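PDB 3EDP: Lin2111 protein from Listeria innocua, which is of unknown function but, as a GntR-family protein with a UTRA domain, probably binds DNA and regulates transcription. Local coordinates for residues K7-L10 against F11-I14; I18-S21 against I22-E26; N35-A38 against L39-I42; V64-N67 against G68-L71. All coordinates share one frame; numbering follows the deposited sequence.

Contact 1. Residues K7-L10 against F11-I14; sequences KKPL and FEVI
The N-terminal cap of helix 10-23, the first helix of the winged helix-turn-helix domain of this GntR-family protein, is where K8 and P9 meet E12. P9 holds the N-cap position, and its O accepts from V13 N at 3.1 Å, with a weaker bond from E12 N. One residue on, I14 N bonds to L10 O at 2.9 Å. K8 crosses E12 at about a right angle: its chain runs out extended from the backbone and bends only at the last torsion (chi4 72°), which brings NZ to E12 OE1 at 3.1 Å in a salt bridge. The ammonium comes in from above the carboxylate plane. P9 also borders the carboxylate, its CG 3.5 Å from E12 CD, and E12 CG in turn sits over one face of the F11 ring near its rim. F11 has CG between N and C of its own backbone (chi1 74°), and from there the ring touches R52 of helix 47-59. L10 and I14 both lean on T49 of that helix. The F11 ring also meets the proline, obliquely, with CE2 3.7 Å from P9 CB.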
# COMPACT_ATOMS: atom_id res chain seq x y z
N LYS A 7 -23.60 -48.69 21.27
CA LYS A 7 -22.93 -47.62 22.01
C LYS A 7 -22.85 -46.34 21.18
O LYS A 7 -23.78 -46.00 20.45
CB LYS A 7 -21.52 -48.06 22.41
CG LYS A 7 -21.48 -49.01 23.60
CD LYS A 7 -20.42 -50.08 23.40
CE LYS A 7 -19.15 -49.49 22.80
NZ LYS A 7 -18.20 -50.56 22.40
N LYS A 8 -21.74 -45.63 21.32
CA LYS A 8 -21.43 -44.50 20.46
C LYS A 8 -21.09 -45.07 19.09
O LYS A 8 -20.26 -45.97 18.98
CB LYS A 8 -20.24 -43.75 21.05
CG LYS A 8 -19.97 -42.37 20.46
CD LYS A 8 -18.86 -41.68 21.25
CE LYS A 8 -18.37 -40.41 20.55
NZ LYS A 8 -19.36 -39.29 20.62
N PRO A 9 -21.74 -44.57 18.03
CA PRO A 9 -21.46 -45.12 16.69
C PRO A 9 -20.00 -44.91 16.28
O PRO A 9 -19.33 -43.99 16.75
CB PRO A 9 -22.41 -44.32 15.78
CG PRO A 9 -22.71 -43.07 16.57
CD PRO A 9 -22.81 -43.56 17.98
N LEU A 10 -19.51 -45.78 15.40
CA LEU A 10 -18.09 -45.80 15.03
C LEU A 10 -17.57 -44.50 14.41
O LEU A 10 -16.46 -44.06 14.71
CB LEU A 10 -17.81 -46.99 14.10
CG LEU A 10 -16.33 -47.09 13.71
CD1 LEU A 10 -15.47 -47.36 14.93
CD2 LEU A 10 -16.12 -48.16 12.63
N PHE A 11 -18.35 -43.87 13.54
CA PHE A 11 -17.89 -42.61 12.96
C PHE A 11 -17.62 -41.56 14.04
O PHE A 11 -16.68 -40.77 13.93
CB PHE A 11 -18.83 -42.10 11.86
CG PHE A 11 -20.12 -41.52 12.37
CD1 PHE A 11 -20.24 -40.15 12.60
CD2 PHE A 11 -21.23 -42.33 12.58
CE1 PHE A 11 -21.43 -39.60 13.06
CE2 PHE A 11 -22.43 -41.79 13.04
CZ PHE A 11 -22.53 -40.43 13.28
N GLU A 12 -18.44 -41.57 15.09
CA GLU A 12 -18.24 -40.61 16.19
C GLU A 12 -16.99 -40.96 17.00
O GLU A 12 -16.27 -40.06 17.44
CB GLU A 12 -19.45 -40.56 17.11
CG GLU A 12 -20.63 -39.78 16.56
CD GLU A 12 -21.82 -39.77 17.50
OE1 GLU A 12 -21.65 -40.16 18.68
OE2 GLU A 12 -22.92 -39.38 17.07
N VAL A 13 -16.75 -42.25 17.20
CA VAL A 13 -15.53 -42.68 17.89
C VAL A 13 -14.31 -42.20 17.11
O VAL A 13 -13.37 -41.63 17.68
CB VAL A 13 -15.48 -44.21 18.08
CG1 VAL A 13 -14.15 -44.64 18.70
CG2 VAL A 13 -16.63 -44.67 18.96
N ILE A 14 -14.34 -42.41 15.80
CA ILE A 14 -13.24 -42.00 14.94
C ILE A 14 -13.08 -40.48 14.86
O ILE A 14 -11.96 -39.97 14.91
CB ILE A 14 -13.33 -42.66 13.54
CG1 ILE A 14 -13.07 -44.16 13.66
CG2 ILE A 14 -12.31 -42.05 12.58
CD1 ILE A 14 -13.16 -44.89 12.36

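Contact 2. Residues I18-S21 against I22-E26; sequences IKDS and INRDE
The C-terminal end of helix 10-23 closes here, with R24, E26 and S21 gathered round its last turn. R24 folds back over the helix: its chain bends at chi3 (-71°), which lays one face of the guanidinium over D20 O, 3.7 Å below the plane and under its centre, while NH2 passes 3.6 Å from D20 CB. E26 approaches the same group at its edge. Its OE2 takes two bonds side-on, 2.7 Å from R24 NE and 2.9 Å from R24 NH1, both within 4° of the guanidinium plane and nearly in line with the C-O bond. This salt bridge should fix the rotation of the guanidinium against the helix, and the D20 carboxylate, too far for a salt bridge, may add a favourable field. The backbone beneath forms a Schellman motif. E26 N reaches back to S21 O at 3.0 Å and D25 N to I22 O at 3.1 Å, with D25 at positive phi (61°) as the C-prime residue. Ordinary helical bonds precede it, from I22 N to I18 O and from N23 N to K19 O. S21 lies buried against Y27, with OG directed toward K17 O and E26 OE1, both only weak partners. On another side of the helix the apolar chains of I18 and I22 come together, I18 CG2 4.3 Å from I22 CD1. I18 also packs on M33, Y43 and L57, and the K19 side chain touches L57 and L62.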
# COMPACT_ATOMS: atom_id res chain seq x y z
N ILE A 18 -9.64 -38.27 15.76
CA ILE A 18 -9.05 -37.25 14.90
C ILE A 18 -9.00 -35.91 15.63
O ILE A 18 -8.02 -35.17 15.52
CB ILE A 18 -9.82 -37.10 13.58
CG1 ILE A 18 -9.71 -38.39 12.77
CG2 ILE A 18 -9.28 -35.90 12.77
CD1 ILE A 18 -10.81 -38.58 11.78
N LYS A 19 -10.05 -35.61 16.37
CA LYS A 19 -10.10 -34.40 17.18
C LYS A 19 -8.94 -34.39 18.18
O LYS A 19 -8.30 -33.36 18.39
CB LYS A 19 -11.44 -34.32 17.91
CG LYS A 19 -11.93 -32.91 18.19
CD LYS A 19 -13.32 -32.95 18.81
CE LYS A 19 -14.24 -33.90 18.06
NZ LYS A 19 -15.51 -34.15 18.80
N ASP A 20 -8.68 -35.54 18.80
CA ASP A 20 -7.56 -35.67 19.73
C ASP A 20 -6.24 -35.32 19.05
O ASP A 20 -5.43 -34.56 19.59
CB ASP A 20 -7.48 -37.09 20.30
CG ASP A 20 -8.65 -37.43 21.18
OD1 ASP A 20 -9.39 -36.50 21.58
OD2 ASP A 20 -8.85 -38.63 21.48
N SER A 21 -6.03 -35.88 17.86
CA SER A 21 -4.82 -35.61 17.10
C SER A 21 -4.68 -34.13 16.79
O SER A 21 -3.59 -33.57 16.85
CB SER A 21 -4.82 -36.42 15.80
OG SER A 21 -4.81 -37.81 16.08
N ILE A 22 -5.80 -33.50 16.45
CA ILE A 22 -5.81 -32.07 16.17
C ILE A 22 -5.43 -31.28 17.42
O ILE A 22 -4.66 -30.32 17.36
CB ILE A 22 -7.18 -31.60 15.64
CG1 ILE A 22 -7.42 -32.19 14.25
CG2 ILE A 22 -7.26 -30.08 15.60
CD1 ILE A 22 -8.73 -31.77 13.62
N ASN A 23 -5.96 -31.70 18.57
CA ASN A 23 -5.69 -31.02 19.83
C ASN A 23 -4.23 -31.10 20.26
O ASN A 23 -3.74 -30.21 20.95
CB ASN A 23 -6.59 -31.58 20.94
CG ASN A 23 -8.04 -31.19 20.77
OD1 ASN A 23 -8.36 -30.27 20.01
ND2 ASN A 23 -8.93 -31.88 21.47
N ARG A 24 -3.54 -32.15 19.83
CA ARG A 24 -2.13 -32.34 20.19
C ARG A 24 -1.21 -31.88 19.06
O ARG A 24 -0.01 -32.17 19.07
CB ARG A 24 -1.85 -33.80 20.54
CG ARG A 24 -2.76 -34.36 21.62
CD ARG A 24 -2.37 -35.78 21.99
NE ARG A 24 -2.70 -36.73 20.93
CZ ARG A 24 -3.68 -37.62 21.00
NH1 ARG A 24 -3.91 -38.44 19.99
NH2 ARG A 24 -4.43 -37.69 22.09
N ASP A 25 -1.78 -31.17 18.09
CA ASP A 25 -1.01 -30.61 16.98
C ASP A 25 -0.29 -31.63 16.11
O ASP A 25 0.67 -31.29 15.42
CB ASP A 25 -0.03 -29.55 17.49
CG ASP A 25 -0.67 -28.19 17.68
OD1 ASP A 25 -1.14 -27.62 16.67
OD2 ASP A 25 -0.70 -27.70 18.82
N GLU A 26 -0.74 -32.88 16.14
CA GLU A 26 -0.22 -33.88 15.21
C GLU A 26 -0.60 -33.45 13.80
O GLU A 26 0.15 -33.63 12.85
CB GLU A 26 -0.79 -35.27 15.51
CG GLU A 26 -0.72 -35.67 16.97
CD GLU A 26 -1.40 -37.01 17.24
OE1 GLU A 26 -1.41 -37.86 16.32
OE2 GLU A 26 -1.91 -37.20 18.35

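Contact 3. Residues N35-A38 against L39-I42; sequences NETA and LQEI
L39 packs back onto the first turn of helix 36-42, its CG 3.3 Å from N35 O and its CB against E36 O, while its own N bonds to N35 O at 3.0 Å. Q40 lies alongside the preceding turn in the same manner. With CG anti to the carbonyl carbon (chi1 -70°) and the chain extended beyond it, the amide is carried back along the helix until NE2 stands 3.8 Å from T37 CA. The backbone bonds continue from Q40 N to E36 O, from E41 N to T37 O, and from I42 N to A38 O at 2.8 Å. I42 covers its acceptor with its own branch, CG1 lying 3.2 Å from A38 O.

The start of the helix is fixed by N35 at the N-cap. Its OD1 accepts from A38 N at 3.0 Å, the donor standing 44° out of the amide's carbonyl plane and therefore off a lone pair; the bond satisfies a first-turn N-H that has no helical carbonyl to meet. Further out, E36 OE2 forms a salt bridge with R65 NE of strand 63-66. L39 and E36 also pack on I50 and L71, and Q40 reaches R47 and I50. Helix 36-42 is thereby set against helix 47-59 and the wing strands, the arrangement of the helix-turn-helix in a GntR-type winged DNA-binding domain.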
# COMPACT_ATOMS: atom_id res chain seq x y z
N ASN A 35 -5.22 -37.58 4.11
CA ASN A 35 -6.49 -37.44 3.41
C ASN A 35 -7.47 -38.53 3.86
O ASN A 35 -7.14 -39.36 4.72
CB ASN A 35 -6.30 -37.43 1.90
CG ASN A 35 -6.09 -38.81 1.32
OD1 ASN A 35 -5.44 -39.66 1.93
ND2 ASN A 35 -6.63 -39.03 0.13
N GLU A 36 -8.67 -38.54 3.29
CA GLU A 36 -9.68 -39.48 3.76
C GLU A 36 -9.29 -40.94 3.49
O GLU A 36 -9.62 -41.82 4.28
CB GLU A 36 -11.07 -39.15 3.20
CG GLU A 36 -11.58 -37.79 3.68
CD GLU A 36 -12.98 -37.45 3.18
OE1 GLU A 36 -13.86 -38.33 3.19
OE2 GLU A 36 -13.19 -36.28 2.78
N THR A 37 -8.58 -41.19 2.40
CA THR A 37 -8.13 -42.54 2.09
C THR A 37 -7.11 -43.03 3.13
O THR A 37 -7.19 -44.16 3.62
CB THR A 37 -7.54 -42.66 0.67
OG1 THR A 37 -8.55 -42.33 -0.30
CG2 THR A 37 -7.04 -44.09 0.39
N ALA A 38 -6.16 -42.17 3.48
CA ALA A 38 -5.16 -42.52 4.48
C ALA A 38 -5.84 -42.77 5.82
O ALA A 38 -5.43 -43.66 6.58
CB ALA A 38 -4.10 -41.42 4.61
N LEU A 39 -6.89 -42.00 6.10
CA LEU A 39 -7.68 -42.17 7.32
C LEU A 39 -8.34 -43.55 7.36
O LEU A 39 -8.40 -44.17 8.42
CB LEU A 39 -8.72 -41.06 7.47
CG LEU A 39 -8.19 -39.67 7.86
CD1 LEU A 39 -9.29 -38.59 7.83
CD2 LEU A 39 -7.53 -39.70 9.23
N GLN A 40 -8.82 -44.02 6.22
CA GLN A 40 -9.39 -45.36 6.13
C GLN A 40 -8.37 -46.41 6.58
O GLN A 40 -8.71 -47.35 7.28
CB GLN A 40 -9.86 -45.68 4.71
CG GLN A 40 -11.09 -44.91 4.27
CD GLN A 40 -11.36 -45.08 2.78
OE1 GLN A 40 -11.33 -46.19 2.26
NE2 GLN A 40 -11.60 -43.97 2.10
N GLU A 41 -7.13 -46.22 6.16
CA GLU A 41 -6.04 -47.13 6.50
C GLU A 41 -5.65 -47.01 7.98
O GLU A 41 -5.54 -48.01 8.69
CB GLU A 41 -4.83 -46.84 5.62
CG GLU A 41 -3.56 -47.54 6.05
CD GLU A 41 -3.23 -48.73 5.19
OE1 GLU A 41 -2.12 -48.75 4.61
OE2 GLU A 41 -4.08 -49.64 5.07
N ILE A 42 -5.44 -45.78 8.43
CA ILE A 42 -5.04 -45.52 9.81
C ILE A 42 -6.04 -46.12 10.81
O ILE A 42 -5.66 -46.71 11.82
CB ILE A 42 -4.90 -44.00 10.05
CG1 ILE A 42 -3.69 -43.45 9.29
CG2 ILE A 42 -4.80 -43.70 11.54
CD1 ILE A 42 -3.70 -41.92 9.17

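Contact 4. Residues V64-N67 against G68-L71; sequences VRKN and GVGL
R65 and L71 lie side by side and point the same way from the beta hairpin of strands 63-66 and 70-73, the wing of the winged helix-turn-helix domain. R65 CG is 3.9 Å from L71 CD1 in an antiparallel non-hydrogen-bonded pair. The arginine chain is extended from CG to NE, and this carries its guanidinium past the leucine to E36, D55 and the carbonyl of R51, so that all three nitrogens are bonded and the hairpin is tied to helices 36-42 and 47-59. L71 fills in beside it against L39 and V54.

K66 points to the opposite face from R65 and L71, and its chain meets V69. V69 and G70 both stand opposite K66, a classic beta bulge. Across the strands K66 N bonds to G70 O at 3.0 Å, and the return bond from G70 N to K66 O is long, at 3.3 Å. At the turn G68 takes a positive phi (77°), a conformation that suits glycine. The K66 side chain sets off with CG anti to its N (chi1 -160°) and bends at once at chi2 (-42°), crossing the valine obliquely: K66 CD is 3.5 Å from V69 CG2, and the two CB atoms, K66 CB and V69 CB, are equally close, tighter than usual for carbons.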
# COMPACT_ATOMS: atom_id res chain seq x y z
N VAL A 64 -11.60 -28.72 7.13
CA VAL A 64 -12.28 -28.34 5.91
C VAL A 64 -11.76 -29.21 4.77
O VAL A 64 -10.58 -29.58 4.76
CB VAL A 64 -12.07 -26.83 5.60
CG1 VAL A 64 -10.59 -26.50 5.59
CG2 VAL A 64 -12.73 -26.45 4.28
N ARG A 65 -12.64 -29.56 3.84
CA ARG A 65 -12.23 -30.36 2.70
C ARG A 65 -11.74 -29.47 1.57
O ARG A 65 -12.26 -28.37 1.36
CB ARG A 65 -13.41 -31.19 2.18
CG ARG A 65 -13.88 -32.31 3.11
CD ARG A 65 -14.92 -33.16 2.39
NE ARG A 65 -15.15 -34.45 3.04
CZ ARG A 65 -16.17 -34.71 3.85
NH1 ARG A 65 -17.06 -33.76 4.12
NH2 ARG A 65 -16.29 -35.92 4.39
N LYS A 66 -10.73 -29.93 0.84
CA LYS A 66 -10.43 -29.33 -0.45
C LYS A 66 -11.02 -30.24 -1.51
O LYS A 66 -10.54 -31.36 -1.71
CB LYS A 66 -8.93 -29.16 -0.67
CG LYS A 66 -8.58 -28.13 -1.74
CD LYS A 66 -9.50 -28.26 -2.95
CE LYS A 66 -9.55 -26.99 -3.79
NZ LYS A 66 -8.38 -26.88 -4.71
N ASN A 67 -12.07 -29.77 -2.17
CA ASN A 67 -12.75 -30.53 -3.22
C ASN A 67 -11.88 -31.64 -3.80
O ASN A 67 -11.08 -31.41 -4.71
CB ASN A 67 -13.21 -29.58 -4.33
CG ASN A 67 -14.24 -30.22 -5.24
OD1 ASN A 67 -14.46 -31.43 -5.20
ND2 ASN A 67 -14.89 -29.39 -6.05
N GLY A 68 -12.04 -32.84 -3.26
CA GLY A 68 -11.25 -33.99 -3.68
C GLY A 68 -9.84 -33.97 -3.11
O GLY A 68 -9.43 -34.91 -2.42
N VAL A 69 -9.11 -32.90 -3.39
CA VAL A 69 -7.72 -32.74 -2.97
C VAL A 69 -7.39 -33.43 -1.64
O VAL A 69 -6.68 -34.44 -1.62
CB VAL A 69 -7.30 -31.25 -2.90
CG1 VAL A 69 -5.93 -31.10 -2.25
CG2 VAL A 69 -7.31 -30.64 -4.30
N GLY A 70 -7.89 -32.89 -0.53
CA GLY A 70 -7.59 -33.44 0.78
C GLY A 70 -8.31 -32.80 1.95
O GLY A 70 -9.48 -32.44 1.86
N LEU A 71 -7.60 -32.66 3.07
CA LEU A 71 -8.18 -32.19 4.32
C LEU A 71 -7.23 -31.21 4.98
O LEU A 71 -6.05 -31.50 5.16
CB LEU A 71 -8.40 -33.38 5.28
CG LEU A 71 -9.79 -33.97 5.53
CD1 LEU A 71 -10.62 -34.03 4.26
CD2 LEU A 71 -9.65 -35.36 6.15

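Overall arrangement
All four contacts fall in the N-terminal winged helix-turn-helix domain and follow one another along the chain. Contacts 1 and 2 mark the two ends of helix 10-23, their centres 17 Å apart. Contact 3 is on helix 36-42. Its centre lies 15 Å from that of contact 2, and the two touch through I18 CD1 and L39 CD1, 4.2 Å apart. Contact 4, in the hairpin of strands 63-66 and 70-73, is the nearest to contact 3, with centres 13 Å apart; E36 OE2 and R65 NE join them at 2.7 Å. Contacts 1 and 4 are separated by 22 Å between centres. Helix 47-59 packs against residues of every contact, so first helix, helix-turn-helix and wing form one compact unit, consistent with DNA binding.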